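PDB 1L3A: single-stranded DNA-binding protein WHY1, chloroplastic from Solanum tuberosum, which binds single-stranded DNA as a homotetramer and activates transcription of the pathogenesis-related gene PR-10a from its elicitor response element. Local coordinates for residues E59-D64 and K69-G74; V101-S106 and C116-D121; G105-L110 and S178-V183. One frame throughout, in Å; residues are numbered along the deposited sequence.

Interaction 1 of 3, residues E59-D64 and K69-G74; sequences EFSPLD and KLSREG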
ATOM      1  N   GLU C  59       5.046  21.943   0.875  1.00 47.67           N
ATOM      2  CA  GLU C  59       4.858  23.313   0.414  1.00 52.45           C
ATOM      3  C   GLU C  59       5.074  23.361  -1.093  1.00 54.29           C
ATOM      4  O   GLU C  59       5.868  22.597  -1.640  1.00 53.85           O
ATOM      5  CB  GLU C  59       5.839  24.269   1.101  1.00 56.13           C
ATOM      6  CG  GLU C  59       5.577  24.504   2.588  1.00 62.43           C
ATOM      7  CD  GLU C  59       6.385  25.669   3.148  1.00 66.50           C
ATOM      8  OE1 GLU C  59       7.633  25.622   3.094  1.00 69.75           O
ATOM      9  OE2 GLU C  59       5.772  26.639   3.645  1.00 70.72           O
ATOM     10  N   PHE C  60       4.353  24.247  -1.766  1.00 56.20           N
ATOM     11  CA  PHE C  60       4.498  24.393  -3.203  1.00 58.49           C
ATOM     12  C   PHE C  60       4.866  25.829  -3.527  1.00 60.89           C
ATOM     13  O   PHE C  60       4.569  26.738  -2.758  1.00 59.65           O
ATOM     14  CB  PHE C  60       3.202  24.034  -3.917  1.00 57.19           C
ATOM     15  CG  PHE C  60       2.725  22.648  -3.641  1.00 57.11           C
ATOM     16  CD1 PHE C  60       1.995  22.366  -2.485  1.00 57.77           C
ATOM     17  CD2 PHE C  60       2.992  21.616  -4.538  1.00 58.17           C
ATOM     18  CE1 PHE C  60       1.531  21.070  -2.225  1.00 55.74           C
ATOM     19  CE2 PHE C  60       2.536  20.314  -4.292  1.00 58.78           C
ATOM     20  CZ  PHE C  60       1.800  20.043  -3.129  1.00 58.27           C
ATOM     21  N   SER C  61       5.521  26.026  -4.666  1.00 64.57           N
ATOM     22  CA  SER C  61       5.923  27.358  -5.107  1.00 69.11           C
ATOM     23  C   SER C  61       5.562  27.519  -6.578  1.00 71.73           C
ATOM     24  O   SER C  61       5.961  26.710  -7.411  1.00 71.91           O
ATOM     25  CB  SER C  61       7.429  27.558  -4.922  1.00 70.06           C
ATOM     26  OG  SER C  61       7.815  28.882  -5.247  1.00 73.30           O
ATOM     27  N   PRO C  62       4.793  28.568  -6.915  1.00 75.48           N
ATOM     28  CA  PRO C  62       4.393  28.803  -8.307  1.00 77.81           C
ATOM     29  C   PRO C  62       5.574  29.075  -9.236  1.00 80.15           C
ATOM     30  O   PRO C  62       6.660  29.448  -8.790  1.00 80.30           O
ATOM     31  CB  PRO C  62       3.457  30.002  -8.196  1.00 77.60           C
ATOM     32  CG  PRO C  62       4.044  30.767  -7.050  1.00 76.98           C
ATOM     33  CD  PRO C  62       4.340  29.670  -6.046  1.00 76.13           C
ATOM     34  N   LEU C  63       5.351  28.885 -10.531  1.00 82.94           N
ATOM     35  CA  LEU C  63       6.396  29.108 -11.520  1.00 86.26           C
ATOM     36  C   LEU C  63       5.979  30.158 -12.548  1.00 87.69           C
ATOM     37  O   LEU C  63       6.171  31.359 -12.340  1.00 87.53           O
ATOM     38  CB  LEU C  63       6.728  27.797 -12.230  1.00 86.24           C
ATOM     39  CG  LEU C  63       7.242  26.655 -11.351  1.00 86.29           C
ATOM     40  CD1 LEU C  63       7.424  25.412 -12.208  1.00 86.13           C
ATOM     41  CD2 LEU C  63       8.547  27.055 -10.685  1.00 85.60           C
ATOM     42  N   ASP C  64       5.407  29.698 -13.657  1.00 89.49           N
ATOM     43  CA  ASP C  64       4.972  30.599 -14.716  1.00 92.03           C
ATOM     44  C   ASP C  64       4.127  29.876 -15.758  1.00 92.43           C
ATOM     45  O   ASP C  64       3.232  30.466 -16.362  1.00 92.65           O
ATOM     46  CB  ASP C  64       6.191  31.226 -15.400  1.00 93.42           C
ATOM     47  CG  ASP C  64       7.098  30.188 -16.040  1.00 94.35           C
ATOM     48  OD1 ASP C  64       7.640  29.334 -15.303  1.00 93.91           O
ATOM     49  OD2 ASP C  64       7.269  30.229 -17.279  1.00 94.77           O
ATOM     50  N   LYS C  69       5.528  23.838  -8.375  1.00 67.51           N
ATOM     51  CA  LYS C  69       6.720  23.062  -8.073  1.00 65.26           C
ATOM     52  C   LYS C  69       6.803  22.777  -6.579  1.00 62.92           C
ATOM     53  O   LYS C  69       6.654  23.685  -5.765  1.00 62.00           O
ATOM     54  CB  LYS C  69       7.965  23.841  -8.501  1.00 65.97           C
ATOM     55  CG  LYS C  69       9.263  23.329  -7.902  1.00 68.26           C
ATOM     56  CD  LYS C  69      10.338  24.407  -7.913  1.00 71.47           C
ATOM     57  CE  LYS C  69      11.525  24.009  -7.041  1.00 75.68           C
ATOM     58  NZ  LYS C  69      12.499  25.130  -6.845  1.00 77.75           N
ATOM     59  N   LEU C  70       7.039  21.516  -6.222  1.00 60.32           N
ATOM     60  CA  LEU C  70       7.177  21.140  -4.818  1.00 57.68           C
ATOM     61  C   LEU C  70       8.448  21.798  -4.289  1.00 56.55           C
ATOM     62  O   LEU C  70       9.541  21.533  -4.789  1.00 58.36           O
ATOM     63  CB  LEU C  70       7.292  19.616  -4.678  1.00 55.64           C
ATOM     64  CG  LEU C  70       7.638  19.091  -3.277  1.00 55.80           C
ATOM     65  CD1 LEU C  70       6.459  19.298  -2.348  1.00 52.92           C
ATOM     66  CD2 LEU C  70       8.002  17.613  -3.345  1.00 55.01           C
ATOM     67  N   SER C  71       8.315  22.661  -3.290  1.00 55.65           N
ATOM     68  CA  SER C  71       9.483  23.336  -2.736  1.00 56.79           C
ATOM     69  C   SER C  71       9.868  22.896  -1.328  1.00 55.13           C
ATOM     70  O   SER C  71      10.937  23.241  -0.845  1.00 54.30           O
ATOM     71  CB  SER C  71       9.280  24.851  -2.766  1.00 60.07           C
ATOM     72  OG  SER C  71       9.417  25.340  -4.094  1.00 64.87           O
ATOM     73  N   ARG C  72       9.000  22.143  -0.668  1.00 53.60           N
ATOM     74  CA  ARG C  72       9.303  21.655   0.671  1.00 52.29           C
ATOM     75  C   ARG C  72       8.440  20.431   0.921  1.00 48.90           C
ATOM     76  O   ARG C  72       7.233  20.470   0.720  1.00 48.99           O
ATOM     77  CB  ARG C  72       9.021  22.748   1.708  1.00 55.84           C
ATOM     78  CG  ARG C  72       9.495  22.430   3.127  1.00 59.30           C
ATOM     79  CD  ARG C  72       9.880  23.715   3.844  1.00 63.91           C
ATOM     80  NE  ARG C  72      11.020  24.349   3.181  1.00 69.65           N
ATOM     81  CZ  ARG C  72      11.404  25.613   3.360  1.00 72.52           C
ATOM     82  NH1 ARG C  72      10.742  26.413   4.190  1.00 72.66           N
ATOM     83  NH2 ARG C  72      12.459  26.083   2.703  1.00 73.53           N
ATOM     84  N   GLU C  73       9.059  19.334   1.334  1.00 45.27           N
ATOM     85  CA  GLU C  73       8.309  18.111   1.588  1.00 44.09           C
ATOM     86  C   GLU C  73       7.503  18.211   2.873  1.00 39.51           C
ATOM     87  O   GLU C  73       7.824  18.989   3.766  1.00 39.00           O
ATOM     88  CB  GLU C  73       9.250  16.920   1.719  1.00 46.78           C
ATOM     89  CG  GLU C  73      10.335  16.847   0.675  1.00 55.24           C
ATOM     90  CD  GLU C  73      11.197  15.609   0.845  1.00 59.55           C
ATOM     91  OE1 GLU C  73      11.577  15.297   2.001  1.00 60.72           O
ATOM     92  OE2 GLU C  73      11.497  14.953  -0.176  1.00 62.16           O
ATOM     93  N   GLY C  74       6.441  17.433   2.957  1.00 36.24           N
ATOM     94  CA  GLY C  74       5.667  17.427   4.178  1.00 35.10           C
ATOM     95  C   GLY C  74       6.450  16.572   5.169  1.00 32.90           C
ATOM     96  O   GLY C  74       7.535  16.074   4.849  1.00 31.47           O
TER
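With its CG anti to the carbonyl carbon (chi1 -70°) and the chain extended beyond, E59 runs alongside R72, whose CG is anti to the backbone N and whose chain then bends at chi2 and chi3, curling its end back to the carboxylate. E59 OE1 thus comes 3.4 Å from R72 NH1, a salt bridge in which the carboxylate and guanidinium planes are 36° apart; the same oxygen also lies against the R72 methylene chain.

Between these two residues the backbones join as antiparallel strands with a change of register. E59 N donates to R72 O at 2.6 Å, nearly straight at the hydrogen (167°). E59 O in return takes two donors, S71 N at 3.0 Å and, weakly, R72 N at 3.3 Å. Two residues facing one define a classic beta bulge, and beyond it the pairing resumes one residue out of step, with S61 N on K69 O at 2.8 Å. K69 N closes that pair by bonding to S61 O. The bulge residue S71 directs its CB toward the other strand, and its OG touches S61 CB at 3.1 Å, a contact and not a hydrogen bond.

F60 and L70 form the intervening non-hydrogen-bonded pair, on the face away from E59 and R72. Their side chains touch loosely, F60 CE2 to L70 CD1 at 4.5 Å, while L63 rests its CD2 3.9 Å from K69 CB. F60 also packs on V38 of the second subunit and F197 of the third, and K69 pairs with a parallel strand of the second.

Four backbone bonds and one weak one cross the contact; the ion pair, borne by two exposed residues, is probably a modest, solvent-screened addition at the bulge.

Interaction 2 of 3, residues V101-S106 and C116-D121; sequences VTEIGS and CEFFHD
Apolar packing joins E103 and S106 of the helix to the ring of F118 on the strand. E103 CB sits over one face of that ring, offset toward its rim, 4.2 Å from the centroid and 24° off the normal, which meets the geometry of a CH-pi contact. S106 CB comes instead to the ring edge, 3.7 Å from F118 CZ. The helix thus covers a face and an edge of one phenyl group, while S106 CB makes a loose contact with C116 SG at 4.4 Å.

Polar contacts gather at the end of E103. Its CG is set opposite the carbonyl carbon, and the extended chain runs antiparallel to the F118 side chain and meets H120 head-on. H120 NE2 donates to E103 OE2 at 2.8 Å, but the angle at the hydrogen is 127°, a weak bond, with the carboxylate and imidazole planes well inclined to each other. The other oxygen, OE1, accepts the backbone N-H of S100 just before the helix, which helps fix the rotation of the carboxylate.

Solvent supplies one further link. Water 1 donates to E103 OE2 at 3.0 Å and accepts a weak bond from F119 N, joining the side chain to the strand backbone.

Around these groups, F97 stacks on the H120 ring and, with L99, packs on F118. The short segment axes run 159° apart at 9.9 Å, nearly antiparallel: this is a helix laid along the edge strand of a four-stranded antiparallel sheet, part of the Whirly fold, in which helix 101-108 leads from one sheet to the other.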
ATOM      1  N   VAL C 101      10.517  12.703   5.621  1.00 35.45           N
ATOM      2  CA  VAL C 101      10.137  11.496   4.912  1.00 37.66           C
ATOM      3  C   VAL C 101      11.205  10.405   5.029  1.00 38.86           C
ATOM      4  O   VAL C 101      10.874   9.225   5.115  1.00 38.67           O
ATOM      5  CB  VAL C 101       9.887  11.781   3.424  1.00 39.89           C
ATOM      6  CG1 VAL C 101       8.741  12.765   3.271  1.00 40.88           C
ATOM      7  CG2 VAL C 101      11.156  12.321   2.788  1.00 44.24           C
ATOM      8  N   THR C 102      12.479  10.793   5.026  1.00 39.36           N
ATOM      9  CA  THR C 102      13.562   9.822   5.120  1.00 42.78           C
ATOM     10  C   THR C 102      13.575   9.156   6.493  1.00 42.68           C
ATOM     11  O   THR C 102      13.831   7.957   6.613  1.00 43.01           O
ATOM     12  CB  THR C 102      14.936  10.485   4.852  1.00 44.17           C
ATOM     13  OG1 THR C 102      14.978  10.958   3.500  1.00 47.00           O
ATOM     14  CG2 THR C 102      16.055   9.488   5.045  1.00 43.30           C
ATOM     15  N   GLU C 103      13.298   9.949   7.522  1.00 43.55           N
ATOM     16  CA  GLU C 103      13.243   9.445   8.881  1.00 42.45           C
ATOM     17  C   GLU C 103      12.037   8.510   9.005  1.00 41.19           C
ATOM     18  O   GLU C 103      12.103   7.491   9.696  1.00 40.09           O
ATOM     19  CB  GLU C 103      13.137  10.617   9.859  1.00 43.42           C
ATOM     20  CG  GLU C 103      14.373  11.507   9.818  1.00 49.42           C
ATOM     21  CD  GLU C 103      14.242  12.763  10.653  1.00 49.90           C
ATOM     22  OE1 GLU C 103      13.440  13.655  10.291  1.00 50.78           O
ATOM     23  OE2 GLU C 103      14.950  12.860  11.676  1.00 51.58           O
ATOM     24  N   ILE C 104      10.937   8.852   8.332  1.00 39.22           N
ATOM     25  CA  ILE C 104       9.752   8.002   8.367  1.00 37.69           C
ATOM     26  C   ILE C 104      10.139   6.686   7.695  1.00 37.96           C
ATOM     27  O   ILE C 104       9.593   5.623   8.014  1.00 37.82           O
ATOM     28  CB  ILE C 104       8.572   8.640   7.614  1.00 38.76           C
ATOM     29  CG1 ILE C 104       8.018   9.802   8.428  1.00 35.91           C
ATOM     30  CG2 ILE C 104       7.491   7.590   7.326  1.00 35.26           C
ATOM     31  CD1 ILE C 104       7.005  10.614   7.684  1.00 39.96           C
ATOM     32  N   GLY C 105      11.099   6.766   6.775  1.00 36.33           N
ATOM     33  CA  GLY C 105      11.570   5.575   6.087  1.00 34.75           C
ATOM     34  C   GLY C 105      12.250   4.617   7.049  1.00 35.84           C
ATOM     35  O   GLY C 105      12.126   3.399   6.928  1.00 34.82           O
ATOM     36  N   SER C 106      12.972   5.166   8.019  1.00 36.06           N
ATOM     37  CA  SER C 106      13.655   4.334   9.004  1.00 39.41           C
ATOM     38  C   SER C 106      12.687   3.612   9.938  1.00 39.78           C
ATOM     39  O   SER C 106      12.977   2.510  10.406  1.00 40.68           O
ATOM     40  CB  SER C 106      14.622   5.170   9.838  1.00 37.17           C
ATOM     41  OG  SER C 106      15.776   5.471   9.085  1.00 43.32           O
ATOM     42  N   CYS C 116      17.201   2.714  15.719  1.00 51.29           N
ATOM     43  CA  CYS C 116      17.586   3.853  14.905  1.00 49.74           C
ATOM     44  C   CYS C 116      17.620   5.066  15.815  1.00 49.71           C
ATOM     45  O   CYS C 116      16.935   5.096  16.832  1.00 49.99           O
ATOM     46  CB  CYS C 116      16.611   4.063  13.733  1.00 51.48           C
ATOM     47  SG  CYS C 116      14.867   4.359  14.148  1.00 51.50           S
ATOM     48  N   GLU C 117      18.444   6.048  15.467  1.00 50.70           N
ATOM     49  CA  GLU C 117      18.586   7.263  16.260  1.00 50.20           C
ATOM     50  C   GLU C 117      18.464   8.482  15.356  1.00 48.05           C
ATOM     51  O   GLU C 117      18.937   8.465  14.227  1.00 47.83           O
ATOM     52  CB  GLU C 117      19.953   7.286  16.956  1.00 51.58           C
ATOM     53  CG  GLU C 117      20.097   8.393  18.002  1.00 56.21           C
ATOM     54  CD  GLU C 117      21.531   8.579  18.497  1.00 61.08           C
ATOM     55  OE1 GLU C 117      22.375   9.096  17.727  1.00 64.27           O
ATOM     56  OE2 GLU C 117      21.818   8.209  19.657  1.00 61.41           O
ATOM     57  N   PHE C 118      17.832   9.537  15.862  1.00 47.65           N
ATOM     58  CA  PHE C 118      17.647  10.769  15.098  1.00 48.00           C
ATOM     59  C   PHE C 118      18.143  11.969  15.895  1.00 48.50           C
ATOM     60  O   PHE C 118      17.753  12.169  17.045  1.00 45.85           O
ATOM     61  CB  PHE C 118      16.169  10.977  14.760  1.00 46.09           C
ATOM     62  CG  PHE C 118      15.561   9.867  13.956  1.00 45.38           C
ATOM     63  CD1 PHE C 118      14.384   9.242  14.380  1.00 44.89           C
ATOM     64  CD2 PHE C 118      16.134   9.464  12.752  1.00 45.08           C
ATOM     65  CE1 PHE C 118      13.790   8.239  13.616  1.00 43.70           C
ATOM     66  CE2 PHE C 118      15.545   8.456  11.978  1.00 44.08           C
ATOM     67  CZ  PHE C 118      14.375   7.845  12.408  1.00 44.31           C
ATOM     68  N   PHE C 119      18.974  12.787  15.260  1.00 51.50           N
ATOM     69  CA  PHE C 119      19.550  13.963  15.900  1.00 54.40           C
ATOM     70  C   PHE C 119      19.124  15.259  15.214  1.00 55.38           C
ATOM     71  O   PHE C 119      19.374  15.441  14.027  1.00 56.75           O
ATOM     72  CB  PHE C 119      21.073  13.836  15.869  1.00 57.62           C
ATOM     73  CG  PHE C 119      21.800  15.105  16.198  1.00 62.58           C
ATOM     74  CD1 PHE C 119      21.995  15.489  17.522  1.00 64.61           C
ATOM     75  CD2 PHE C 119      22.309  15.913  15.182  1.00 63.73           C
ATOM     76  CE1 PHE C 119      22.695  16.659  17.835  1.00 67.08           C
ATOM     77  CE2 PHE C 119      23.010  17.084  15.481  1.00 66.37           C
ATOM     78  CZ  PHE C 119      23.204  17.458  16.810  1.00 66.61           C
ATOM     79  N   HIS C 120      18.488  16.160  15.953  1.00 56.29           N
ATOM     80  CA  HIS C 120      18.062  17.427  15.369  1.00 60.23           C
ATOM     81  C   HIS C 120      18.687  18.600  16.114  1.00 62.94           C
ATOM     82  O   HIS C 120      18.769  18.595  17.341  1.00 62.16           O
ATOM     83  CB  HIS C 120      16.530  17.539  15.371  1.00 59.14           C
ATOM     84  CG  HIS C 120      15.865  16.728  14.301  1.00 60.61           C
ATOM     85  ND1 HIS C 120      14.495  16.667  14.155  1.00 59.78           N
ATOM     86  CD2 HIS C 120      16.382  15.968  13.305  1.00 61.00           C
ATOM     87  CE1 HIS C 120      14.198  15.908  13.115  1.00 58.79           C
ATOM     88  NE2 HIS C 120      15.325  15.472  12.582  1.00 58.98           N
ATOM     89  N   ASP C 121      19.128  19.600  15.360  1.00 68.18           N
ATOM     90  CA  ASP C 121      19.778  20.775  15.931  1.00 74.72           C
ATOM     91  C   ASP C 121      19.630  21.931  14.946  1.00 79.27           C
ATOM     92  O   ASP C 121      19.883  21.769  13.752  1.00 80.02           O
ATOM     93  CB  ASP C 121      21.262  20.450  16.169  1.00 73.73           C
ATOM     94  CG  ASP C 121      22.044  21.600  16.794  1.00 75.51           C
ATOM     95  OD1 ASP C 121      23.119  21.326  17.380  1.00 74.52           O
ATOM     96  OD2 ASP C 121      21.611  22.767  16.688  1.00 74.73           O
TER
HETATM   97  O   HOH W   1      17.825  12.582  12.526  1.00 85.94           O

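Interaction 3 of 3, residues G105-L110 and S178-V183; sequences GSIISL and SAFNFV
I107 and I108 both approach F180 at the edge of its ring, near the ring plane, with their branches slanting across the phenylalanine side chain. I107 uses its CG2 methyl, which lies 4.0 Å from F180 CE2 and almost as close to CD2, so it meets the outer part of one ring edge. I108 engages nearer the helix backbone: its CG2 is 3.7 Å from F180 CB, where the side chain leaves the helix. The two methyls are therefore spread along the length of the phenylalanine instead of stacking over a face.

The torsions account for this division. In I108, CG1 stands between the backbone N and the carbonyl carbon (chi1 61°), leaving CG2 opposite the carbonyl carbon and against F180; the extended remainder carries CD1 to N181, 3.9 Å from OD1. In F180, chi1 of -77° directs the ring, and chi2 of 0° turns its CD2-CE2 edge to I107.

This is helix-helix packing within the Whirly fold, between residues 105-108 and the middle of the long helix 170-188, which lies in the subunit interfaces: S178 packs on M184 of the third subunit. I108 also packs on A174 of the second subunit, and I107 on F173 and F118 of its own chain.

N181 adds a solvent link. Its ND2 donates to water 2 at 3.0 Å, and that water donates weakly to I108 O, 3.5 Å away. The amide oxygen, N181 OD1, takes a weak hydrogen bond from S178 OG of the second subunit, so the two ends of the amide face different partners.

Next to I108, S109 OG donates to G105 O at 2.9 Å, and S109 O accepts a hydrogen bond from K170 NZ of the second subunit.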
ATOM      1  N   GLY C 105      11.099   6.766   6.775  1.00 36.33           N
ATOM      2  CA  GLY C 105      11.570   5.575   6.087  1.00 34.75           C
ATOM      3  C   GLY C 105      12.250   4.617   7.049  1.00 35.84           C
ATOM      4  O   GLY C 105      12.126   3.399   6.928  1.00 34.82           O
ATOM      5  N   SER C 106      12.972   5.166   8.019  1.00 36.06           N
ATOM      6  CA  SER C 106      13.655   4.334   9.004  1.00 39.41           C
ATOM      7  C   SER C 106      12.687   3.612   9.938  1.00 39.78           C
ATOM      8  O   SER C 106      12.977   2.510  10.406  1.00 40.68           O
ATOM      9  CB  SER C 106      14.622   5.170   9.838  1.00 37.17           C
ATOM     10  OG  SER C 106      15.776   5.471   9.085  1.00 43.32           O
ATOM     11  N   ILE C 107      11.544   4.236  10.204  1.00 40.46           N
ATOM     12  CA  ILE C 107      10.544   3.656  11.087  1.00 41.47           C
ATOM     13  C   ILE C 107       9.838   2.467  10.441  1.00 42.42           C
ATOM     14  O   ILE C 107       9.780   1.385  11.022  1.00 43.99           O
ATOM     15  CB  ILE C 107       9.474   4.707  11.485  1.00 42.36           C
ATOM     16  CG1 ILE C 107      10.138   5.879  12.209  1.00 43.26           C
ATOM     17  CG2 ILE C 107       8.398   4.068  12.369  1.00 43.71           C
ATOM     18  CD1 ILE C 107      10.785   5.507  13.514  1.00 45.43           C
ATOM     19  N   ILE C 108       9.302   2.662   9.242  1.00 42.67           N
ATOM     20  CA  ILE C 108       8.577   1.594   8.554  1.00 43.98           C
ATOM     21  C   ILE C 108       9.438   0.398   8.137  1.00 42.96           C
ATOM     22  O   ILE C 108       8.911  -0.677   7.839  1.00 41.74           O
ATOM     23  CB  ILE C 108       7.841   2.130   7.295  1.00 46.58           C
ATOM     24  CG1 ILE C 108       8.846   2.715   6.314  1.00 48.99           C
ATOM     25  CG2 ILE C 108       6.842   3.207   7.680  1.00 47.74           C
ATOM     26  CD1 ILE C 108       8.221   3.197   5.022  1.00 54.07           C
ATOM     27  N   SER C 109      10.754   0.573   8.103  1.00 40.30           N
ATOM     28  CA  SER C 109      11.614  -0.542   7.722  1.00 42.69           C
ATOM     29  C   SER C 109      12.337  -1.148   8.928  1.00 44.06           C
ATOM     30  O   SER C 109      13.283  -1.914   8.759  1.00 44.44           O
ATOM     31  CB  SER C 109      12.637  -0.120   6.648  1.00 39.89           C
ATOM     32  OG  SER C 109      13.550   0.855   7.109  1.00 40.71           O
ATOM     33  N   LEU C 110      11.893  -0.798  10.135  1.00 44.94           N
ATOM     34  CA  LEU C 110      12.495  -1.317  11.364  1.00 47.79           C
ATOM     35  C   LEU C 110      12.062  -2.749  11.654  1.00 50.19           C
ATOM     36  O   LEU C 110      10.868  -3.056  11.673  1.00 50.47           O
ATOM     37  CB  LEU C 110      12.109  -0.465  12.573  1.00 47.27           C
ATOM     38  CG  LEU C 110      13.008   0.624  13.174  1.00 46.75           C
ATOM     39  CD1 LEU C 110      12.424   0.993  14.527  1.00 44.87           C
ATOM     40  CD2 LEU C 110      14.440   0.154  13.353  1.00 44.38           C
ATOM     41  N   SER C 178       1.263   1.472   9.021  1.00 37.82           N
ATOM     42  CA  SER C 178       0.187   1.576   8.038  1.00 37.73           C
ATOM     43  C   SER C 178      -0.074   3.046   7.685  1.00 37.88           C
ATOM     44  O   SER C 178      -0.128   3.415   6.509  1.00 38.60           O
ATOM     45  CB  SER C 178      -1.098   0.940   8.569  1.00 39.25           C
ATOM     46  OG  SER C 178      -2.115   0.934   7.566  1.00 43.71           O
ATOM     47  N   ALA C 179      -0.209   3.886   8.707  1.00 36.25           N
ATOM     48  CA  ALA C 179      -0.460   5.310   8.502  1.00 34.84           C
ATOM     49  C   ALA C 179       0.699   6.003   7.777  1.00 35.19           C
ATOM     50  O   ALA C 179       0.473   6.802   6.874  1.00 34.11           O
ATOM     51  CB  ALA C 179      -0.733   5.994   9.848  1.00 35.05           C
ATOM     52  N   PHE C 180       1.936   5.705   8.168  1.00 34.41           N
ATOM     53  CA  PHE C 180       3.096   6.308   7.520  1.00 34.93           C
ATOM     54  C   PHE C 180       3.215   5.916   6.036  1.00 37.07           C
ATOM     55  O   PHE C 180       3.629   6.732   5.211  1.00 36.35           O
ATOM     56  CB  PHE C 180       4.384   5.913   8.255  1.00 34.91           C
ATOM     57  CG  PHE C 180       4.612   6.664   9.545  1.00 35.65           C
ATOM     58  CD1 PHE C 180       3.695   7.618   9.993  1.00 33.52           C
ATOM     59  CD2 PHE C 180       5.747   6.409  10.318  1.00 34.97           C
ATOM     60  CE1 PHE C 180       3.902   8.311  11.197  1.00 35.63           C
ATOM     61  CE2 PHE C 180       5.969   7.097  11.530  1.00 34.47           C
ATOM     62  CZ  PHE C 180       5.043   8.049  11.966  1.00 36.13           C
ATOM     63  N   ASN C 181       2.876   4.670   5.708  1.00 37.06           N
ATOM     64  CA  ASN C 181       2.942   4.201   4.331  1.00 39.12           C
ATOM     65  C   ASN C 181       1.903   4.940   3.502  1.00 37.78           C
ATOM     66  O   ASN C 181       2.122   5.245   2.328  1.00 37.53           O
ATOM     67  CB  ASN C 181       2.676   2.694   4.254  1.00 42.50           C
ATOM     68  CG  ASN C 181       3.948   1.887   4.178  1.00 46.81           C
ATOM     69  OD1 ASN C 181       4.837   2.198   3.381  1.00 51.01           O
ATOM     70  ND2 ASN C 181       4.044   0.836   4.992  1.00 48.14           N
ATOM     71  N   PHE C 182       0.770   5.222   4.131  1.00 35.55           N
ATOM     72  CA  PHE C 182      -0.301   5.944   3.477  1.00 32.94           C
ATOM     73  C   PHE C 182       0.054   7.406   3.175  1.00 32.56           C
ATOM     74  O   PHE C 182      -0.193   7.879   2.063  1.00 30.19           O
ATOM     75  CB  PHE C 182      -1.552   5.904   4.349  1.00 32.40           C
ATOM     76  CG  PHE C 182      -2.609   6.865   3.918  1.00 29.98           C
ATOM     77  CD1 PHE C 182      -3.472   6.541   2.877  1.00 29.06           C
ATOM     78  CD2 PHE C 182      -2.713   8.110   4.516  1.00 27.33           C
ATOM     79  CE1 PHE C 182      -4.419   7.447   2.443  1.00 30.28           C
ATOM     80  CE2 PHE C 182      -3.663   9.039   4.089  1.00 27.73           C
ATOM     81  CZ  PHE C 182      -4.517   8.720   3.057  1.00 26.66           C
ATOM     82  N   VAL C 183       0.621   8.121   4.153  1.00 30.65           N
ATOM     83  CA  VAL C 183       0.940   9.536   3.931  1.00 34.90           C
ATOM     84  C   VAL C 183       2.207   9.852   3.164  1.00 34.40           C
ATOM     85  O   VAL C 183       2.349  10.962   2.676  1.00 34.68           O
ATOM     86  CB  VAL C 183       1.046  10.378   5.242  1.00 33.89           C
ATOM     87  CG1 VAL C 183      -0.297  10.568   5.851  1.00 38.29           C
ATOM     88  CG2 VAL C 183       2.041   9.755   6.190  1.00 32.43           C
TER
HETATM   89  O   HOH W   2       6.536  -0.842   5.296  1.00 56.59           O

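In the fold
From the N terminus, interaction 1 comes first, in series before the others, closing the short turn between strands 49-62 and 68-85 at the far end of their hairpin. Strand 88-99 then leads to helix 101-108, from which both other contacts start, so they overlap along the chain. Interaction 2 closes a nine-residue connection to strand 116-120, the edge of the second sheet; interaction 3 spans 67 residues, returning helix 170-188 to the same helix and enclosing strand 116-120 in its loop. They share G105 and S106 and touch where I104 meets F180, their centres about 12 Å apart. Interaction 1, its centre about 23 Å from theirs, reaches interaction 2 through E73 and V101. Together they link hairpin, second sheet and long helix.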